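Erythrocyte membrane protein 1 (Plasmodium falciparum, PDB 6S8T) probably binds the host receptor ICAM-1 through this DBLbeta domain, one part of a much longer parasite surface protein involved in the cytoadhesion of infected erythrocytes. Local coordinates at residues A37-D42 with E250-A255. Residues are numbered along the deposited sequence; the frame is centred on the assembly and turned at random.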
# COMPACT_ATOMS: atom_id res chain seq x y z
N ALA A 37 -9.04 11.54 24.11
CA ALA A 37 -10.12 10.90 24.85
C ALA A 37 -11.49 11.30 24.32
O ALA A 37 -12.42 10.49 24.33
CB ALA A 37 -10.00 11.23 26.33
N LYS A 38 -11.63 12.54 23.86
CA LYS A 38 -12.91 13.00 23.31
C LYS A 38 -13.18 12.47 21.91
O LYS A 38 -14.27 12.68 21.39
CB LYS A 38 -12.96 14.53 23.30
CG LYS A 38 -12.97 15.17 24.67
CD LYS A 38 -13.18 16.67 24.57
CE LYS A 38 -13.24 17.31 25.95
NZ LYS A 38 -13.53 18.77 25.87
N LEU A 39 -12.21 11.79 21.29
CA LEU A 39 -12.36 11.30 19.93
C LEU A 39 -12.59 9.80 19.85
O LEU A 39 -12.70 9.26 18.74
CB LEU A 39 -11.13 11.70 19.10
CG LEU A 39 -10.92 13.21 18.91
CD1 LEU A 39 -9.54 13.51 18.37
CD2 LEU A 39 -11.99 13.78 17.99
N ARG A 40 -12.65 9.11 20.98
CA ARG A 40 -12.99 7.69 20.99
C ARG A 40 -14.44 7.51 20.55
O ARG A 40 -15.36 8.06 21.18
CB ARG A 40 -12.77 7.10 22.38
CG ARG A 40 -11.30 7.02 22.79
CD ARG A 40 -11.13 6.47 24.20
NE ARG A 40 -11.46 7.45 25.23
CZ ARG A 40 -12.61 7.48 25.89
NH1 ARG A 40 -13.55 6.58 25.64
NH2 ARG A 40 -12.83 8.41 26.81
N ALA A 41 -14.65 6.76 19.47
CA ALA A 41 -15.95 6.67 18.83
C ALA A 41 -16.55 5.28 18.99
O ALA A 41 -15.87 4.31 19.35
CB ALA A 41 -15.84 7.01 17.34
N ASP A 42 -17.85 5.19 18.72
CA ASP A 42 -18.60 3.94 18.76
C ASP A 42 -19.64 3.97 17.65
O ASP A 42 -20.51 4.85 17.65
CB ASP A 42 -19.26 3.73 20.12
CG ASP A 42 -20.10 2.45 20.18
OD1 ASP A 42 -19.95 1.59 19.29
OD2 ASP A 42 -20.91 2.32 21.12
N GLU A 250 -5.28 13.22 12.55
CA GLU A 250 -4.31 12.28 13.10
C GLU A 250 -4.78 11.73 14.45
O GLU A 250 -4.64 10.53 14.71
CB GLU A 250 -2.94 12.96 13.26
CG GLU A 250 -2.18 13.18 11.96
CD GLU A 250 -0.94 14.06 12.13
OE1 GLU A 250 -0.76 14.65 13.22
OE2 GLU A 250 -0.16 14.17 11.16
N ASP A 251 -5.34 12.60 15.30
CA ASP A 251 -5.78 12.16 16.62
C ASP A 251 -7.00 11.25 16.53
O ASP A 251 -7.10 10.26 17.26
CB ASP A 251 -6.07 13.38 17.50
CG ASP A 251 -4.82 14.19 17.81
OD1 ASP A 251 -3.71 13.78 17.41
OD2 ASP A 251 -4.94 15.24 18.47
N TRP A 252 -7.96 11.58 15.65
CA TRP A 252 -9.12 10.71 15.46
C TRP A 252 -8.69 9.32 15.02
O TRP A 252 -9.26 8.31 15.47
CB TRP A 252 -10.09 11.32 14.45
CG TRP A 252 -11.39 10.55 14.33
CD1 TRP A 252 -12.55 10.78 15.01
CD2 TRP A 252 -11.64 9.42 13.47
NE1 TRP A 252 -13.51 9.88 14.63
CE2 TRP A 252 -12.98 9.03 13.69
CE3 TRP A 252 -10.87 8.71 12.55
CZ2 TRP A 252 -13.56 7.96 13.01
CZ3 TRP A 252 -11.45 7.65 11.88
CH2 TRP A 252 -12.78 7.28 12.11
N TRP A 253 -7.69 9.23 14.14
CA TRP A 253 -7.20 7.92 13.72
C TRP A 253 -6.58 7.17 14.89
O TRP A 253 -6.84 5.97 15.06
CB TRP A 253 -6.21 8.07 12.57
CG TRP A 253 -5.69 6.76 12.07
CD1 TRP A 253 -4.43 6.25 12.24
CD2 TRP A 253 -6.42 5.76 11.34
NE1 TRP A 253 -4.33 5.01 11.65
CE2 TRP A 253 -5.54 4.69 11.10
CE3 TRP A 253 -7.74 5.68 10.86
CZ2 TRP A 253 -5.94 3.55 10.40
CZ3 TRP A 253 -8.13 4.54 10.17
CH2 TRP A 253 -7.23 3.49 9.94
N GLU A 254 -5.77 7.86 15.71
CA GLU A 254 -5.16 7.20 16.86
C GLU A 254 -6.20 6.66 17.83
O GLU A 254 -6.01 5.61 18.44
CB GLU A 254 -4.23 8.18 17.60
CG GLU A 254 -2.93 8.45 16.88
CD GLU A 254 -2.13 7.19 16.65
OE1 GLU A 254 -1.92 6.44 17.63
OE2 GLU A 254 -1.74 6.94 15.49
N ALA A 255 -7.31 7.38 17.98
CA ALA A 255 -8.35 6.97 18.93
C ALA A 255 -9.14 5.77 18.44
O ALA A 255 -9.66 5.00 19.26
CB ALA A 255 -9.29 8.14 19.20
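L39 carries most of this contact, reaching from the loop after helix 16-32 onto one flank of helix 246-268. Its CG lies beside the backbone N (chi1 -64°), and from there CD1, anti to CA (chi2 167°), meets CB of D251 at 3.6 Å and the amide N of W252 at 3.7 Å. The other methyl of L39, CD2, lies 4.3 Å from CD1 of the W252 indole, while CB packs 4.0 Å from CB of A255, one helical turn beyond D251. The carbonyl O of L39 rests 3.6 Å from the A255 methyl and accepts a hydrogen bond from ND2 of N256. The backbone N of R40 lies 3.9 Å from CB of A255, and its CG borders the same methyl more loosely. A41 turns its CB toward the helix but packs on I138 and L142 of helix 137-163, and its N donates to OD1 of N256, so the N256 carboxamide grips the loop at two backbone atoms. No hydrogen bond links 37-42 directly with 250-255. The carboxylate of D251 instead meets R34 in a salt bridge and the Y235 hydroxyl in a hydrogen bond, while I138 touches both L39 and W252. The arrangement is plain loop-on-helix packing, in which the loop after helix 16-32 is laid against the helical scaffold of a Duffy-binding-like domain.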